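Local coordinates for protein polynucleotide 5'-triphosphatase (Acanthamoeba polyphaga mimivirus, PDB 3BGY) that hydrolyses the 5'-triphosphate end of nascent mRNA to a diphosphate, serving as the N-terminal tunnel-type triphosphatase domain of a multifunctional viral capping enzyme, at residues K175-F180 and R187-D192; V40-I45 and W140-K145; S68-D73 and F89-I94. One frame throughout, in Å; residues are numbered along the deposited sequence.

Contact 1. Residues K175-F180 and R187-D192; sequences KTRYSF and RIDITD
Six backbone hydrogen bonds join T176, Y178 and F180 to D192, I190 and I188, two for each antiparallel hydrogen-bonded pair. In each pair both N-H groups and both carbonyls are used, as where F180 N donates to I188 O at 2.8 Å. R177 with T191 and S179 with D189 are the non-hydrogen-bonded pairs between them, where CA-H groups lean on the carbonyls: S179 CA lies 3.3 Å from I188 O.

The polar centre is the D189 carboxylate. R187 grips it side-on in a two-pronged salt bridge, NE reaching OD1 at 2.9 Å and NH2 reaching OD2 at 2.8 Å, both on the syn side and close to the guanidinium plane. S179 OG donates to the same D189 OD1 at 2.9 Å, but comes from above the carboxylate, 56° out of its plane. OD1 therefore takes two donors from different directions, which should hold the carboxylate's rotation. S179 OG is beside its own backbone N (chi1 -62°), and from there it reaches D189. Next along this face, one modelled conformer of R177 runs beside T191. On the opposite face I190 CG2 touches Y178 CB at 3.7 Å and meets the edge of the F180 ring at CE2. T176 OG1 is bonded to N70 and D192 OD1 to S207.

The pair forms a beta hairpin within the closed barrel. Strand 66-77 flanks 175-180, and strand 208-215 flanks 187-192, while helix 47-60 packs on the Y178, F180 and I190 face. The R177, S179 and D189 face is thus consistent with a lining of the polar tunnel.

Contact 2. Residues V40-I45 and W140-K145; sequences VSFKNI and WAITIK
I142 lays its CG2 methyl over one face of the F42 ring, 3.5 Å from CD2 and 21° off the ring normal from the centroid, a CH-pi contact displaced toward the rim. The I142 torsion explains it: CG1 takes the crowded position between the backbone N and the carbonyl carbon (chi1 47°), leaving CG2 beside the N and above the phenyl. The same methyl meets V40 CG1 at 3.9 Å, and I144 CD1 lies 3.8 Å from V40 CG2. V40, F42, I142 and I144 thus make one continuous apolar face.

Backbone bonds hold the antiparallel pair in place. S41 and T143 each donate an N-H to the other's carbonyl, S41 N reaching T143 O at 2.9 Å, and K43 N donates to A141 O. A141 centres an inverse gamma turn, closed by I142 N on W140 O. One water donates to K43 O and to A141 O, bridging the two segments.

Polar side chains occupy the other face. K43 bends at chi2 (-56°, which sets CD), and its NZ comes back to S41 OG, to which it donates at 2.8 Å; its CE passes 3.5 Å from T143 OG1, the K43 and T143 side chains crossing at about a right angle. A second water accepts from K43 NZ and lies 2.7 Å from T143 OG1.

Strand 36-42 is bonded on its other side to strand 208-215, and strand 142-152 to 122-136. Helix 221-235 packs against the apolar face, placing L228 and V231 on F42 and F232 on I142, so this contact is a stretch of barrel wall backed by the C-terminal helix.

Contact 3. Residues S68-D73 and F89-I94; sequences SNNYLD and FNQEQI. With ACT (acetate ion), chain E.
Y71 and F89 make an offset stack, ring centroids 4.7 Å apart and planes at 24°, with F89 CE2 over one face of the tyrosine, 3.7 Å from CD1. Y71 CB also sits above the F89 ring as a CH-pi contact. The tyrosine's CG lies between the backbone N and the carbonyl carbon (chi1 61°), and its ring lies beside that of F89. N69 CB closes on the phenylalanine from its edge, 4.0 Å from CD2.

Apolar packing continues at I94: its CG2 is 4.0 Å from L72 CB, while its CD1 rests on the backbone between Y71 and L72.

Q91 supplies the direct polar link. Its bent side chain turns back so that NE2 donates to N70 O at 2.8 Å and also to F89 O at 2.9 Å, each time from above the carbonyl plane. A water donates to both of those oxygens as well, so each carbonyl has two donors. At the helix start, N90 is the N-cap, its OD1 accepting from Q93 N. Out at S68, an acetate, probably from the crystallisation liquor, lies beside OG; the separation is too short to judge the bond.

Strand 169-183 flanks strand 66-77 on one side and strand 83-88 on the other. A barrel strand thus meets the N-capped start of helix 91-101, which follows the 66-77/83-88 hairpin, with I94 also touching L88 and L72 reaching L202.

From the N terminus, strand 36-42 opens contact 2, which closes only at strand 142-152; 94 residues lie between segments 40-45 and 140-145. Within that loop lies contact 3, closed much sooner, where the chain runs out along strand 66-77, back along 83-88 and into helix 91-101. Contact 1 follows both, as the local hairpin of strands 169-183 and 186-196. All three reach one closed sheet. Contacts 1 and 3 are direct neighbours: K175 N and R177 N probably bond to Y71 O and N69 O. Contact 2 lies across the chain's centre from contact 3, but touches contact 1 where I45 CG2 packs on I190 CD1.

Contact 1. Residues K175-F180 and R187-D192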
loop_
_atom_site.group_PDB
_atom_site.type_symbol
_atom_site.label_atom_id
_atom_site.label_comp_id
_atom_site.label_asym_id
_atom_site.label_seq_id
_atom_site.Cartn_x
_atom_site.Cartn_y
_atom_site.Cartn_z
ATOM N N LYS A 175 -3.338 -10.124 1.356
ATOM C CA LYS A 175 -4.302 -9.032 1.479
ATOM C C LYS A 175 -5.605 -9.176 0.739
ATOM O O LYS A 175 -5.612 -9.731 -0.363
ATOM C CB LYS A 175 -3.625 -7.781 0.920
ATOM C CG LYS A 175 -2.432 -7.271 1.756
ATOM C CD LYS A 175 -1.850 -6.003 1.154
ATOM C CE LYS A 175 -0.707 -5.472 1.987
ATOM N NZ LYS A 175 -0.199 -4.176 1.454
ATOM N N THR A 176 -6.693 -8.689 1.357
ATOM C CA THR A 176 -8.004 -8.612 0.703
ATOM C C THR A 176 -8.235 -7.105 0.754
ATOM O O THR A 176 -8.490 -6.533 1.828
ATOM C CB THR A 176 -9.122 -9.405 1.420
ATOM O OG1 THR A 176 -8.781 -10.796 1.383
ATOM C CG2 THR A 176 -10.478 -9.211 0.684
ATOM N N ARG A 177 -8.230 -6.508 -0.421
ATOM C CA ARG A 177 -8.374 -5.070 -0.526
ATOM C C ARG A 177 -9.643 -4.684 -1.251
ATOM O O ARG A 177 -10.149 -5.425 -2.093
ATOM C CB ARG A 177 -7.145 -4.517 -1.266
ATOM C CG ARG A 177 -7.038 -2.982 -1.409
ATOM C CD ARG A 177 -5.786 -2.589 -2.182
ATOM N NE ARG A 177 -5.762 -3.145 -3.538
ATOM C CZ ARG A 177 -4.738 -3.044 -4.390
ATOM N NH1 ARG A 177 -3.626 -2.410 -4.047
ATOM N NH2 ARG A 177 -4.832 -3.566 -5.604
ATOM N N TYR A 178 -10.229 -3.590 -0.787
ATOM C CA TYR A 178 -11.386 -2.996 -1.437
ATOM C C TYR A 178 -10.912 -1.575 -1.732
ATOM O O TYR A 178 -10.422 -0.887 -0.828
ATOM C CB TYR A 178 -12.608 -2.956 -0.523
ATOM C CG TYR A 178 -13.094 -4.302 -0.082
ATOM C CD1 TYR A 178 -12.510 -4.936 1.030
ATOM C CD2 TYR A 178 -14.107 -4.973 -0.787
ATOM C CE1 TYR A 178 -12.919 -6.234 1.441
ATOM C CE2 TYR A 178 -14.528 -6.278 -0.394
ATOM C CZ TYR A 178 -13.927 -6.898 0.720
ATOM O OH TYR A 178 -14.302 -8.173 1.095
ATOM N N SER A 179 -11.000 -1.161 -2.999
ATOM C CA SER A 179 -10.579 0.178 -3.421
ATOM C C SER A 179 -11.759 0.926 -3.988
ATOM O O SER A 179 -12.483 0.422 -4.854
ATOM C CB SER A 179 -9.459 0.106 -4.466
ATOM O OG SER A 179 -8.297 -0.512 -3.923
ATOM N N PHE A 180 -11.986 2.127 -3.465
ATOM C CA PHE A 180 -13.116 2.919 -3.918
ATOM C C PHE A 180 -12.623 4.206 -4.538
ATOM O O PHE A 180 -12.045 5.042 -3.858
ATOM C CB PHE A 180 -14.035 3.215 -2.727
ATOM C CG PHE A 180 -14.491 1.978 -2.018
ATOM C CD1 PHE A 180 -15.609 1.269 -2.476
ATOM C CD2 PHE A 180 -13.789 1.494 -0.892
ATOM C CE1 PHE A 180 -16.040 0.093 -1.842
ATOM C CE2 PHE A 180 -14.216 0.310 -0.237
ATOM C CZ PHE A 180 -15.355 -0.399 -0.714
ATOM N N ARG A 187 -8.646 7.986 -3.976
ATOM C CA ARG A 187 -9.168 6.628 -3.819
ATOM C C ARG A 187 -9.045 6.195 -2.367
ATOM O O ARG A 187 -8.068 6.543 -1.705
ATOM C CB ARG A 187 -8.325 5.731 -4.725
ATOM C CG ARG A 187 -8.828 4.325 -4.927
ATOM C CD ARG A 187 -7.874 3.547 -5.847
ATOM N NE ARG A 187 -6.708 3.114 -5.069
ATOM C CZ ARG A 187 -5.462 3.558 -5.225
ATOM N NH1 ARG A 187 -5.175 4.448 -6.169
ATOM N NH2 ARG A 187 -4.532 3.202 -4.348
ATOM N N ILE A 188 -10.074 5.512 -1.865
ATOM C CA ILE A 188 -10.062 4.985 -0.499
ATOM C C ILE A 188 -9.695 3.500 -0.609
ATOM O O ILE A 188 -10.342 2.788 -1.357
ATOM C CB ILE A 188 -11.464 5.107 0.168
ATOM C CG1 ILE A 188 -11.784 6.582 0.501
ATOM C CG2 ILE A 188 -11.543 4.243 1.479
ATOM C CD1 ILE A 188 -11.065 7.148 1.744
ATOM N N ASP A 189 -8.639 3.068 0.086
ATOM C CA ASP A 189 -8.237 1.650 0.097
ATOM C C ASP A 189 -8.447 1.130 1.504
ATOM O O ASP A 189 -7.983 1.744 2.458
ATOM C CB ASP A 189 -6.756 1.461 -0.215
ATOM C CG ASP A 189 -6.400 1.780 -1.652
ATOM O OD1 ASP A 189 -7.307 1.810 -2.519
ATOM O OD2 ASP A 189 -5.192 1.967 -1.898
ATOM N N ILE A 190 -9.174 0.030 1.641
ATOM C CA ILE A 190 -9.392 -0.577 2.961
ATOM C C ILE A 190 -8.966 -2.016 2.785
ATOM O O ILE A 190 -9.492 -2.730 1.919
ATOM C CB ILE A 190 -10.860 -0.392 3.487
ATOM C CG1 ILE A 190 -11.049 -1.022 4.865
ATOM C CG2 ILE A 190 -11.865 -0.997 2.574
ATOM C CD1 ILE A 190 -10.551 -0.255 6.014
ATOM N N THR A 191 -8.112 -2.478 3.691
ATOM C CA THR A 191 -7.515 -3.801 3.511
ATOM C C THR A 191 -7.473 -4.676 4.748
ATOM O O THR A 191 -7.205 -4.196 5.844
ATOM C CB THR A 191 -6.047 -3.617 3.021
ATOM O OG1 THR A 191 -5.991 -2.702 1.921
ATOM C CG2 THR A 191 -5.451 -4.927 2.526
ATOM N N ASP A 192 -7.791 -5.960 4.549
ATOM C CA ASP A 192 -7.713 -6.985 5.600
ATOM C C ASP A 192 -6.324 -7.580 5.282
ATOM O O ASP A 192 -6.115 -8.151 4.197
ATOM C CB ASP A 192 -8.844 -8.001 5.375
ATOM C CG ASP A 192 -8.693 -9.280 6.205
ATOM O OD1 ASP A 192 -7.562 -9.698 6.527
ATOM O OD2 ASP A 192 -9.728 -9.907 6.497
#

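Contact 2. Residues V40-I45 and W140-K145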
loop_
_atom_site.group_PDB
_atom_site.type_symbol
_atom_site.label_atom_id
_atom_site.label_comp_id
_atom_site.label_asym_id
_atom_site.label_seq_id
_atom_site.Cartn_x
_atom_site.Cartn_y
_atom_site.Cartn_z
ATOM N N VAL A 40 -2.654 9.115 3.025
ATOM C CA VAL A 40 -3.006 9.460 4.413
ATOM C C VAL A 40 -3.432 8.124 5.017
ATOM O O VAL A 40 -4.395 7.524 4.570
ATOM C CB VAL A 40 -4.124 10.486 4.528
ATOM C CG1 VAL A 40 -4.344 10.838 6.018
ATOM C CG2 VAL A 40 -3.749 11.756 3.778
ATOM N N SER A 41 -2.704 7.678 6.040
ATOM C CA SER A 41 -2.972 6.395 6.690
ATOM C C SER A 41 -3.741 6.622 7.992
ATOM O O SER A 41 -3.305 7.403 8.842
ATOM C CB SER A 41 -1.640 5.658 6.956
ATOM O OG SER A 41 -1.835 4.485 7.738
ATOM N N PHE A 42 -4.903 5.978 8.113
ATOM C CA PHE A 42 -5.746 6.101 9.305
ATOM C C PHE A 42 -5.375 5.014 10.280
ATOM O O PHE A 42 -5.294 3.854 9.904
ATOM C CB PHE A 42 -7.228 6.023 8.950
ATOM C CG PHE A 42 -7.730 7.202 8.191
ATOM C CD1 PHE A 42 -7.435 7.358 6.828
ATOM C CD2 PHE A 42 -8.477 8.206 8.850
ATOM C CE1 PHE A 42 -7.876 8.518 6.112
ATOM C CE2 PHE A 42 -8.921 9.375 8.122
ATOM C CZ PHE A 42 -8.609 9.508 6.764
ATOM N N LYS A 43 -5.089 5.400 11.524
ATOM C CA LYS A 43 -4.684 4.417 12.530
ATOM C C LYS A 43 -5.851 3.894 13.364
ATOM O O LYS A 43 -6.953 4.402 13.279
ATOM C CB LYS A 43 -3.591 5.011 13.440
ATOM C CG LYS A 43 -2.386 5.627 12.691
ATOM C CD LYS A 43 -1.720 4.628 11.741
ATOM C CE LYS A 43 -0.595 5.237 10.946
ATOM N NZ LYS A 43 -0.076 4.313 9.899
ATOM N N ASN A 44 -5.588 2.814 14.118
ATOM C CA ASN A 44 -6.567 2.165 15.010
ATOM C C ASN A 44 -7.801 1.636 14.325
ATOM O O ASN A 44 -8.925 1.907 14.755
ATOM C CB ASN A 44 -6.976 3.097 16.158
ATOM C CG ASN A 44 -5.822 3.479 17.026
ATOM O OD1 ASN A 44 -4.854 2.734 17.155
ATOM N ND2 ASN A 44 -5.910 4.665 17.629
ATOM N N ILE A 45 -7.601 1.042 13.147
ATOM C CA ILE A 45 -8.722 0.460 12.421
ATOM C C ILE A 45 -8.789 -1.021 12.821
ATOM O O ILE A 45 -7.796 -1.748 12.696
ATOM C CB ILE A 45 -8.534 0.572 10.885
ATOM C CG1 ILE A 45 -8.357 2.049 10.462
ATOM C CG2 ILE A 45 -9.717 -0.117 10.161
ATOM C CD1 ILE A 45 -9.450 2.994 10.886
ATOM N N TRP A 140 -5.012 13.865 15.939
ATOM C CA TRP A 140 -5.832 13.110 14.977
ATOM C C TRP A 140 -5.031 11.861 14.664
ATOM O O TRP A 140 -3.830 11.929 14.403
ATOM C CB TRP A 140 -6.114 13.901 13.700
ATOM C CG TRP A 140 -6.960 15.103 13.943
ATOM C CD1 TRP A 140 -6.523 16.328 14.361
ATOM C CD2 TRP A 140 -8.371 15.213 13.780
ATOM N NE1 TRP A 140 -7.565 17.197 14.461
ATOM C CE2 TRP A 140 -8.720 16.551 14.110
ATOM C CE3 TRP A 140 -9.382 14.322 13.373
ATOM C CZ2 TRP A 140 -10.046 17.026 14.051
ATOM C CZ3 TRP A 140 -10.719 14.791 13.309
ATOM C CH2 TRP A 140 -11.031 16.141 13.646
ATOM N N ALA A 141 -5.702 10.720 14.668
ATOM C CA ALA A 141 -5.040 9.436 14.451
ATOM C C ALA A 141 -4.735 9.102 12.978
ATOM O O ALA A 141 -5.261 8.128 12.411
ATOM C CB ALA A 141 -5.866 8.323 15.113
ATOM N N ILE A 142 -3.899 9.943 12.367
ATOM C CA ILE A 142 -3.464 9.759 10.974
ATOM C C ILE A 142 -2.044 10.157 10.758
ATOM O O ILE A 142 -1.466 10.914 11.559
ATOM C CB ILE A 142 -4.263 10.635 9.940
ATOM C CG1 ILE A 142 -4.402 12.089 10.400
ATOM C CG2 ILE A 142 -5.562 10.016 9.630
ATOM C CD1 ILE A 142 -4.911 13.042 9.341
ATOM N N THR A 143 -1.448 9.582 9.716
ATOM C CA THR A 143 -0.113 9.965 9.304
ATOM C C THR A 143 -0.210 10.348 7.841
ATOM O O THR A 143 -1.084 9.854 7.141
ATOM C CB THR A 143 0.980 8.899 9.511
ATOM O OG1 THR A 143 0.681 7.704 8.782
ATOM C CG2 THR A 143 1.148 8.574 10.982
ATOM N N ILE A 144 0.608 11.303 7.408
ATOM C CA ILE A 144 0.598 11.715 6.000
ATOM C C ILE A 144 1.968 11.241 5.506
ATOM O O ILE A 144 2.993 11.554 6.108
ATOM C CB ILE A 144 0.537 13.261 5.831
ATOM C CG1 ILE A 144 -0.483 13.934 6.762
ATOM C CG2 ILE A 144 0.299 13.620 4.387
ATOM C CD1 ILE A 144 -1.923 13.735 6.444
ATOM N N LYS A 145 2.007 10.535 4.380
ATOM C CA LYS A 145 3.266 9.997 3.893
ATOM C C LYS A 145 3.426 10.183 2.411
ATOM O O LYS A 145 2.454 10.061 1.663
ATOM C CB LYS A 145 3.310 8.478 4.187
ATOM C CG LYS A 145 4.605 7.699 3.857
ATOM C CD LYS A 145 4.355 6.186 3.943
ATOM C CE LYS A 145 5.641 5.364 3.831
ATOM N NZ LYS A 145 5.368 3.893 3.750
HETATM O O HOH W 1 -7.884 6.782 12.471
HETATM O O HOH W 2 2.442 5.690 9.177
#

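Contact 3. Residues S68-D73 and F89-I94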
loop_
_atom_site.group_PDB
_atom_site.type_symbol
_atom_site.label_atom_id
_atom_site.label_comp_id
_atom_site.label_asym_id
_atom_site.label_seq_id
_atom_site.Cartn_x
_atom_site.Cartn_y
_atom_site.Cartn_z
ATOM N N SER A 68 -11.953 -4.876 -6.056
ATOM C CA SER A 68 -11.621 -5.689 -4.894
ATOM C C SER A 68 -10.712 -6.804 -5.345
ATOM O O SER A 68 -10.891 -7.351 -6.432
ATOM C CB SER A 68 -12.850 -6.231 -4.159
ATOM O OG SER A 68 -13.728 -6.910 -5.024
ATOM N N ASN A 69 -9.658 -7.057 -4.580
ATOM C CA ASN A 69 -8.699 -8.100 -4.961
ATOM C C ASN A 69 -8.123 -8.810 -3.764
ATOM O O ASN A 69 -7.927 -8.203 -2.731
ATOM C CB ASN A 69 -7.482 -7.491 -5.683
ATOM C CG ASN A 69 -7.795 -6.985 -7.070
ATOM O OD1 ASN A 69 -8.102 -7.763 -7.978
ATOM N ND2 ASN A 69 -7.699 -5.677 -7.249
ATOM N N ASN A 70 -7.795 -10.082 -3.952
ATOM C CA ASN A 70 -7.120 -10.908 -2.944
ATOM C C ASN A 70 -5.733 -11.090 -3.601
ATOM O O ASN A 70 -5.638 -11.450 -4.786
ATOM C CB ASN A 70 -7.739 -12.306 -2.795
ATOM C CG ASN A 70 -9.164 -12.278 -2.328
ATOM O OD1 ASN A 70 -9.494 -11.593 -1.376
ATOM N ND2 ASN A 70 -10.018 -13.059 -2.983
ATOM N N TYR A 71 -4.664 -10.770 -2.884
ATOM C CA TYR A 71 -3.320 -10.919 -3.441
ATOM C C TYR A 71 -2.269 -11.166 -2.387
ATOM O O TYR A 71 -2.459 -10.831 -1.232
ATOM C CB TYR A 71 -2.929 -9.699 -4.298
ATOM C CG TYR A 71 -2.882 -8.360 -3.590
ATOM C CD1 TYR A 71 -4.053 -7.621 -3.366
ATOM C CD2 TYR A 71 -1.654 -7.787 -3.228
ATOM C CE1 TYR A 71 -3.989 -6.327 -2.801
ATOM C CE2 TYR A 71 -1.579 -6.495 -2.671
ATOM C CZ TYR A 71 -2.746 -5.777 -2.462
ATOM O OH TYR A 71 -2.670 -4.528 -1.889
ATOM N N LEU A 72 -1.139 -11.723 -2.814
ATOM C CA LEU A 72 -0.027 -11.992 -1.914
ATOM C C LEU A 72 1.158 -11.067 -2.245
ATOM O O LEU A 72 1.647 -11.046 -3.387
ATOM C CB LEU A 72 0.426 -13.466 -2.060
ATOM C CG LEU A 72 1.662 -13.834 -1.237
ATOM C CD1 LEU A 72 1.367 -13.751 0.227
ATOM C CD2 LEU A 72 2.175 -15.220 -1.617
ATOM N N ASP A 73 1.594 -10.277 -1.259
ATOM C CA ASP A 73 2.767 -9.408 -1.412
ATOM C C ASP A 73 3.988 -10.103 -0.841
ATOM O O ASP A 73 3.961 -10.561 0.299
ATOM C CB ASP A 73 2.631 -8.105 -0.609
ATOM C CG ASP A 73 1.905 -7.022 -1.350
ATOM O OD1 ASP A 73 1.636 -7.182 -2.549
ATOM O OD2 ASP A 73 1.640 -5.972 -0.731
ATOM N N PHE A 89 -1.402 -11.514 -8.049
ATOM C CA PHE A 89 -2.861 -11.391 -8.083
ATOM C C PHE A 89 -3.593 -12.628 -8.585
ATOM O O PHE A 89 -4.800 -12.766 -8.394
ATOM C CB PHE A 89 -3.280 -10.174 -8.926
ATOM C CG PHE A 89 -2.976 -8.853 -8.275
ATOM C CD1 PHE A 89 -1.716 -8.254 -8.448
ATOM C CD2 PHE A 89 -3.954 -8.178 -7.515
ATOM C CE1 PHE A 89 -1.424 -7.001 -7.871
ATOM C CE2 PHE A 89 -3.666 -6.911 -6.936
ATOM C CZ PHE A 89 -2.405 -6.325 -7.113
ATOM N N ASN A 90 -2.871 -13.514 -9.263
ATOM C CA ASN A 90 -3.519 -14.728 -9.778
ATOM C C ASN A 90 -3.593 -15.771 -8.644
ATOM O O ASN A 90 -2.571 -16.202 -8.146
ATOM C CB ASN A 90 -2.729 -15.233 -10.986
ATOM C CG ASN A 90 -3.316 -16.492 -11.576
ATOM O OD1 ASN A 90 -3.039 -17.584 -11.100
ATOM N ND2 ASN A 90 -4.160 -16.338 -12.585
ATOM N N GLN A 91 -4.810 -16.180 -8.270
ATOM C CA GLN A 91 -5.017 -17.134 -7.167
ATOM C C GLN A 91 -4.363 -18.497 -7.315
ATOM O O GLN A 91 -3.850 -19.040 -6.337
ATOM C CB GLN A 91 -6.510 -17.264 -6.815
ATOM C CG GLN A 91 -7.265 -15.926 -6.668
ATOM C CD GLN A 91 -6.670 -15.003 -5.611
ATOM O OE1 GLN A 91 -6.617 -15.349 -4.425
ATOM N NE2 GLN A 91 -6.178 -13.837 -6.049
ATOM N N GLU A 92 -4.304 -19.006 -8.550
ATOM C CA GLU A 92 -3.662 -20.287 -8.823
ATOM C C GLU A 92 -2.137 -20.151 -8.623
ATOM O O GLU A 92 -1.519 -21.021 -8.011
ATOM C CB GLU A 92 -3.994 -20.749 -10.252
ATOM C CG GLU A 92 -3.503 -22.158 -10.598
ATOM C CD GLU A 92 -4.042 -22.697 -11.922
ATOM O OE1 GLU A 92 -4.708 -21.955 -12.680
ATOM O OE2 GLU A 92 -3.793 -23.886 -12.204
ATOM N N GLN A 93 -1.585 -19.000 -9.025
ATOM C CA GLN A 93 -0.150 -18.702 -8.900
ATOM C C GLN A 93 0.255 -18.528 -7.421
ATOM O O GLN A 93 1.342 -18.968 -7.028
ATOM C CB GLN A 93 0.208 -17.449 -9.719
ATOM C CG GLN A 93 1.702 -17.101 -9.700
ATOM C CD GLN A 93 2.133 -16.184 -10.823
ATOM O OE1 GLN A 93 1.339 -15.406 -11.362
ATOM N NE2 GLN A 93 3.402 -16.292 -11.205
ATOM N N ILE A 94 -0.637 -17.931 -6.623
ATOM C CA ILE A 94 -0.421 -17.727 -5.170
ATOM C C ILE A 94 -0.302 -19.108 -4.505
ATOM O O ILE A 94 0.659 -19.371 -3.773
ATOM C CB ILE A 94 -1.598 -16.932 -4.510
ATOM C CG1 ILE A 94 -1.640 -15.487 -5.019
ATOM C CG2 ILE A 94 -1.451 -16.907 -2.951
ATOM C CD1 ILE A 94 -2.925 -14.732 -4.687
HETATM C C ACT E . -13.413 -8.524 -7.969
HETATM O O ACT E . -12.390 -8.628 -8.828
HETATM O OXT ACT E . -13.208 -8.551 -6.793
HETATM C CH3 ACT E . -14.814 -8.372 -8.467
HETATM O O HOH W 3 -6.763 -10.987 -7.373
#